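Side-chain contacts in chorismate mutase (PDB 5TS9), which probably catalyses the rearrangement of chorismate to prephenate, a precursor of phenylalanine and tyrosine: residues Q31-K36 and N90-Q95; Q47-V52 and A80-Q85. One frame throughout, in Å; residues are numbered along the deposited sequence.

Interaction 1. Residues Q31-K36 and N90-Q95; sequences QVALSK and NNWRRQ
A33 is the first residue of 31-36 to meet the indole of W92. Its CB points toward helix 67-95 and lies 3.7 Å from W92 CH2, with CZ3 about equally near. The methyl thus sits at the outer end of the six-membered ring. The main chain joins in. A33 C lies 3.7 Å from W92 CZ3, close to the ring plane, and the backbone N of L34 also lies at the edge in that plane. The rim of the indole thus meets the main chain at A33 and L34. L34 adds a branch. Its CG lies anti to the carbonyl carbon (chi1 -68°), and from there CD2 comes within 3.5 Å of W92 CH2. This methyl approaches obliquely, and the two side chains cross at about a right angle.

The contact joins two helices of an all-helical chain, consistent with the type II chorismate mutase family. No hydrogen bond crosses between the segments, and all three touching residues are buried. W92 also packs on A98 and P99, while L34 reaches R103, so the loop after helix 67-95 borders the same apolar patch. A33 further touches L88, one helical turn before W92.

Two arginine-asparagine bonds lie within 90-95. R93 NH1 bonds N90 OD1 at 2.8 Å, tilted from the carbonyl plane of N90. R94 NH2 bonds N91 OD1, also at 2.8 Å, and here the donor lies in the carbonyl plane. N90 O stands 3.4 Å above the R94 guanidinium plane, over its centre. R94 NH2 also forms a salt bridge with D163 of the second subunit.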
loop_
_atom_site.group_PDB
_atom_site.type_symbol
_atom_site.label_atom_id
_atom_site.label_comp_id
_atom_site.label_asym_id
_atom_site.label_seq_id
_atom_site.Cartn_x
_atom_site.Cartn_y
_atom_site.Cartn_z
ATOM N N GLN A 31 7.833 -6.885 -12.982
ATOM C CA GLN A 31 8.732 -6.464 -14.051
ATOM C C GLN A 31 9.092 -4.986 -13.946
ATOM O O GLN A 31 10.177 -4.595 -14.390
ATOM C CB GLN A 31 8.117 -6.765 -15.419
ATOM C CG GLN A 31 8.285 -8.215 -15.890
ATOM C CD GLN A 31 9.666 -8.462 -16.475
ATOM O OE1 GLN A 31 10.346 -7.526 -16.907
ATOM N NE2 GLN A 31 10.079 -9.719 -16.508
ATOM N N VAL A 32 8.212 -4.138 -13.405
ATOM C CA VAL A 32 8.622 -2.742 -13.233
ATOM C C VAL A 32 9.707 -2.634 -12.152
ATOM O O VAL A 32 10.680 -1.879 -12.300
ATOM C CB VAL A 32 7.401 -1.859 -12.932
ATOM C CG1 VAL A 32 7.861 -0.477 -12.450
ATOM C CG2 VAL A 32 6.494 -1.741 -14.210
ATOM N N ALA A 33 9.582 -3.418 -11.081
ATOM C CA ALA A 33 10.620 -3.472 -10.048
ATOM C C ALA A 33 11.974 -3.859 -10.637
ATOM O O ALA A 33 12.989 -3.226 -10.339
ATOM C CB ALA A 33 10.220 -4.462 -8.952
ATOM N N LEU A 34 12.006 -4.901 -11.468
ATOM C CA LEU A 34 13.255 -5.309 -12.125
ATOM C C LEU A 34 13.879 -4.159 -12.899
ATOM O O LEU A 34 15.094 -3.918 -12.820
ATOM C CB LEU A 34 12.989 -6.478 -13.075
ATOM C CG LEU A 34 12.601 -7.831 -12.488
ATOM C CD1 LEU A 34 12.211 -8.809 -13.619
ATOM C CD2 LEU A 34 13.747 -8.387 -11.623
ATOM N N SER A 35 13.063 -3.459 -13.688
ATOM C CA SER A 35 13.580 -2.357 -14.482
ATOM C C SER A 35 14.145 -1.262 -13.594
ATOM O O SER A 35 15.193 -0.680 -13.894
ATOM C CB SER A 35 12.476 -1.799 -15.376
ATOM O OG SER A 35 12.917 -0.600 -15.997
ATOM N N LYS A 36 13.451 -0.948 -12.502
ATOM C CA LYS A 36 13.930 0.094 -11.604
ATOM C C LYS A 36 15.150 -0.370 -10.817
ATOM O O LYS A 36 16.002 0.448 -10.469
ATOM C CB LYS A 36 12.800 0.539 -10.678
ATOM C CG LYS A 36 11.758 1.367 -11.438
ATOM C CD LYS A 36 10.620 1.818 -10.557
ATOM C CE LYS A 36 9.610 2.657 -11.363
ATOM N NZ LYS A 36 8.263 2.645 -10.655
ATOM N N ASN A 90 13.308 -3.830 -1.785
ATOM C CA ASN A 90 14.045 -3.946 -0.531
ATOM C C ASN A 90 14.384 -5.392 -0.221
ATOM O O ASN A 90 15.419 -5.648 0.404
ATOM C CB ASN A 90 13.271 -3.308 0.627
ATOM C CG ASN A 90 13.709 -1.864 0.892
ATOM O OD1 ASN A 90 14.567 -1.331 0.183
ATOM N ND2 ASN A 90 13.130 -1.228 1.927
ATOM N N ASN A 91 13.540 -6.344 -0.636
ATOM C CA ASN A 91 13.919 -7.750 -0.525
ATOM C C ASN A 91 15.211 -8.007 -1.285
ATOM O O ASN A 91 16.126 -8.653 -0.771
ATOM C CB ASN A 91 12.814 -8.668 -1.061
ATOM C CG ASN A 91 11.637 -8.758 -0.122
ATOM O OD1 ASN A 91 11.705 -8.246 0.983
ATOM N ND2 ASN A 91 10.556 -9.409 -0.556
ATOM N N TRP A 92 15.294 -7.502 -2.510
ATOM C CA TRP A 92 16.502 -7.697 -3.322
ATOM C C TRP A 92 17.682 -6.943 -2.736
ATOM O O TRP A 92 18.810 -7.453 -2.727
ATOM C CB TRP A 92 16.232 -7.238 -4.751
ATOM C CG TRP A 92 15.120 -7.998 -5.373
ATOM C CD1 TRP A 92 14.658 -9.238 -4.995
ATOM C CD2 TRP A 92 14.309 -7.580 -6.476
ATOM N NE1 TRP A 92 13.598 -9.614 -5.808
ATOM C CE2 TRP A 92 13.369 -8.610 -6.721
ATOM C CE3 TRP A 92 14.281 -6.434 -7.274
ATOM C CZ2 TRP A 92 12.408 -8.527 -7.745
ATOM C CZ3 TRP A 92 13.334 -6.348 -8.292
ATOM C CH2 TRP A 92 12.404 -7.392 -8.514
ATOM N N ARG A 93 17.445 -5.728 -2.238
ATOM C CA ARG A 93 18.528 -4.971 -1.603
ATOM C C ARG A 93 19.133 -5.743 -0.434
ATOM O O ARG A 93 20.354 -5.732 -0.246
ATOM C CB ARG A 93 18.028 -3.594 -1.137
ATOM C CG ARG A 93 17.835 -2.567 -2.250
ATOM C CD ARG A 93 17.597 -1.177 -1.689
ATOM N NE ARG A 93 17.307 -0.211 -2.743
ATOM C CZ ARG A 93 16.095 0.231 -3.049
ATOM N NH1 ARG A 93 15.033 -0.183 -2.360
ATOM N NH2 ARG A 93 15.948 1.105 -4.040
ATOM N N ARG A 94 18.299 -6.441 0.353
ATOM C CA ARG A 94 18.817 -7.172 1.510
ATOM C C ARG A 94 19.609 -8.411 1.095
ATOM O O ARG A 94 20.482 -8.865 1.844
ATOM C CB ARG A 94 17.668 -7.575 2.447
ATOM C CG ARG A 94 17.083 -6.414 3.277
ATOM C CD ARG A 94 15.955 -6.868 4.250
ATOM N NE ARG A 94 14.667 -7.013 3.571
ATOM C CZ ARG A 94 13.771 -6.041 3.407
ATOM N NH1 ARG A 94 13.982 -4.816 3.900
ATOM N NH2 ARG A 94 12.633 -6.304 2.767
ATOM N N GLN A 95 19.313 -8.985 -0.067
ATOM C CA GLN A 95 20.063 -10.152 -0.541
ATOM C C GLN A 95 21.260 -9.774 -1.398
ATOM O O GLN A 95 22.205 -10.569 -1.511
ATOM C CB GLN A 95 19.142 -11.090 -1.337
ATOM C CG GLN A 95 18.064 -11.759 -0.493
ATOM C CD GLN A 95 16.804 -12.112 -1.287
ATOM O OE1 GLN A 95 16.830 -12.191 -2.517
ATOM N NE2 GLN A 95 15.692 -12.318 -0.578
#

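Interaction 2. Residues Q47-V52 and A80-Q85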
loop_
_atom_site.group_PDB
_atom_site.type_symbol
_atom_site.label_atom_id
_atom_site.label_comp_id
_atom_site.label_asym_id
_atom_site.label_seq_id
_atom_site.Cartn_x
_atom_site.Cartn_y
_atom_site.Cartn_z
ATOM N N GLN A 47 4.323 12.766 -11.491
ATOM C CA GLN A 47 3.737 13.221 -12.750
ATOM C C GLN A 47 3.135 12.046 -13.511
ATOM O O GLN A 47 1.954 12.071 -13.880
ATOM C CB GLN A 47 4.785 13.955 -13.591
ATOM N N ARG A 48 3.911 10.976 -13.696
ATOM C CA ARG A 48 3.394 9.813 -14.410
ATOM C C ARG A 48 2.175 9.209 -13.715
ATOM O O ARG A 48 1.203 8.840 -14.383
ATOM C CB ARG A 48 4.486 8.759 -14.571
ATOM N N GLU A 49 2.197 9.088 -12.375
ATOM C CA GLU A 49 1.035 8.540 -11.682
ATOM C C GLU A 49 -0.201 9.414 -11.884
ATOM O O GLU A 49 -1.323 8.903 -11.984
ATOM C CB GLU A 49 1.337 8.361 -10.193
ATOM C CG GLU A 49 2.240 7.166 -9.886
ATOM C CD GLU A 49 2.658 7.088 -8.425
ATOM O OE1 GLU A 49 1.832 7.382 -7.533
ATOM O OE2 GLU A 49 3.827 6.733 -8.170
ATOM N N ALA A 50 -0.026 10.729 -11.947
ATOM C CA ALA A 50 -1.199 11.583 -12.078
ATOM C C ALA A 50 -1.819 11.449 -13.464
ATOM O O ALA A 50 -3.054 11.488 -13.600
ATOM C CB ALA A 50 -0.827 13.030 -11.768
ATOM N N GLN A 51 -0.983 11.227 -14.484
ATOM C CA GLN A 51 -1.480 11.014 -15.839
ATOM C C GLN A 51 -2.175 9.667 -15.966
ATOM O O GLN A 51 -3.189 9.552 -16.664
ATOM C CB GLN A 51 -0.334 11.119 -16.839
ATOM C CG GLN A 51 -0.815 11.264 -18.258
ATOM C CD GLN A 51 -1.583 12.553 -18.451
ATOM O OE1 GLN A 51 -1.020 13.642 -18.338
ATOM N NE2 GLN A 51 -2.881 12.439 -18.721
ATOM N N VAL A 52 -1.634 8.639 -15.305
ATOM C CA VAL A 52 -2.306 7.341 -15.235
ATOM C C VAL A 52 -3.711 7.510 -14.678
ATOM O O VAL A 52 -4.690 6.986 -15.222
ATOM C CB VAL A 52 -1.492 6.360 -14.371
ATOM C CG1 VAL A 52 -2.297 5.090 -14.114
ATOM C CG2 VAL A 52 -0.144 6.047 -15.022
ATOM N N ALA A 80 -1.364 -0.257 -4.917
ATOM C CA ALA A 80 -1.056 -1.672 -4.723
ATOM C C ALA A 80 0.196 -2.050 -5.509
ATOM O O ALA A 80 1.040 -2.820 -5.035
ATOM C CB ALA A 80 -2.243 -2.538 -5.153
ATOM N N ASN A 81 0.337 -1.487 -6.703
ATOM C CA ASN A 81 1.511 -1.766 -7.524
ATOM C C ASN A 81 2.786 -1.268 -6.844
ATOM O O ASN A 81 3.795 -1.979 -6.797
ATOM C CB ASN A 81 1.313 -1.129 -8.901
ATOM C CG ASN A 81 1.934 -1.958 -10.019
ATOM O OD1 ASN A 81 3.135 -1.869 -10.276
ATOM N ND2 ASN A 81 1.120 -2.769 -10.675
ATOM N N LYS A 82 2.760 -0.050 -6.299
ATOM C CA LYS A 82 3.924 0.440 -5.557
ATOM C C LYS A 82 4.207 -0.408 -4.315
ATOM O O LYS A 82 5.368 -0.636 -3.981
ATOM C CB LYS A 82 3.731 1.912 -5.179
ATOM C CG LYS A 82 3.507 2.815 -6.413
ATOM C CD LYS A 82 3.549 4.304 -6.075
ATOM C CE LYS A 82 2.357 4.694 -5.225
ATOM N NZ LYS A 82 2.381 6.189 -4.956
ATOM N N GLU A 83 3.167 -0.873 -3.611
ATOM C CA GLU A 83 3.369 -1.765 -2.464
ATOM C C GLU A 83 4.253 -2.951 -2.833
ATOM O O GLU A 83 5.192 -3.309 -2.108
ATOM C CB GLU A 83 2.011 -2.260 -1.955
ATOM C CG GLU A 83 2.085 -3.299 -0.862
ATOM C CD GLU A 83 0.713 -3.654 -0.275
ATOM O OE1 GLU A 83 0.664 -4.431 0.691
ATOM O OE2 GLU A 83 -0.318 -3.156 -0.774
ATOM N N VAL A 84 3.952 -3.584 -3.960
ATOM C CA VAL A 84 4.757 -4.713 -4.405
ATOM C C VAL A 84 6.161 -4.241 -4.776
ATOM O O VAL A 84 7.155 -4.833 -4.355
ATOM C CB VAL A 84 4.069 -5.432 -5.577
ATOM C CG1 VAL A 84 4.976 -6.512 -6.169
ATOM C CG2 VAL A 84 2.762 -6.063 -5.096
ATOM N N GLN A 85 6.260 -3.154 -5.544
ATOM C CA GLN A 85 7.568 -2.701 -6.006
ATOM C C GLN A 85 8.490 -2.371 -4.832
ATOM O O GLN A 85 9.662 -2.759 -4.827
ATOM C CB GLN A 85 7.437 -1.478 -6.915
ATOM C CG GLN A 85 6.759 -1.720 -8.246
ATOM C CD GLN A 85 6.651 -0.440 -9.051
ATOM O OE1 GLN A 85 7.631 0.304 -9.188
ATOM N NE2 GLN A 85 5.462 -0.174 -9.599
#
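E49 and K82 reach for each other from opposite directions and meet in a salt bridge. K82 NZ donates to E49 OE1 at 2.9 Å. The amine meets this oxygen on its syn side, the side facing the other carboxylate oxygen, and stands 22° out of the carboxylate plane. E49 has a second conformer, so the bridge may not be formed all the time.

The two chains differ in shape. E49 is extended beyond CG, which carries its carboxylate straight across. K82 runs extended to CD (chi2 -170°), which puts CD beside the carboxylate. The bend at chi3 (-68°) then turns CE and NZ toward OE1. K82 CD lies 3.2 Å from E49 OE2, while NZ is 3.6 Å from that oxygen. K82 NZ has a second acidic partner in E79, and E49 OE2 takes a weak hydrogen bond from the backbone N of D45. The lysine is buried and the glutamate partly exposed.

One turn on from K82, Q85 is held to its own helix. Q85 NE2 bonds N81 OD1 at 3.0 Å, in the carbonyl plane and on a lone pair. This bond helps to fix the rotation of both amides.

Y44, in the loop before helix 46-59, touches both E49 and K82. This inter-helix salt bridge joins the first turn of helix 46-59 to the middle of helix 67-95, within the type II chorismate mutase region of an all-helical chain. Helix 16-39 packs on 67-95 through N81, V84 and Q85, and helix 156-165 packs on it through A80, E83 and V84.

How the interactions relate
Both interactions use helix 67-95. Interaction 1 sets it against helix 16-39 near its C-terminal end, and interaction 2 sets it against helix 46-59 nearer its middle. Their centres are about 16 Å apart. Interaction 1 is buried and apolar, yet lies about 18 Å from the chain centre. Interaction 2 is only partly buried, although it is closer to that centre at about 10 Å, and it rests on one charged pair. The two also touch. K36 NZ probably hydrogen-bonds Q85 OE1 at 2.8 Å, and V32 CG1 packs on the same oxygen. Segments 90-95 and 80-85 both meet the second subunit.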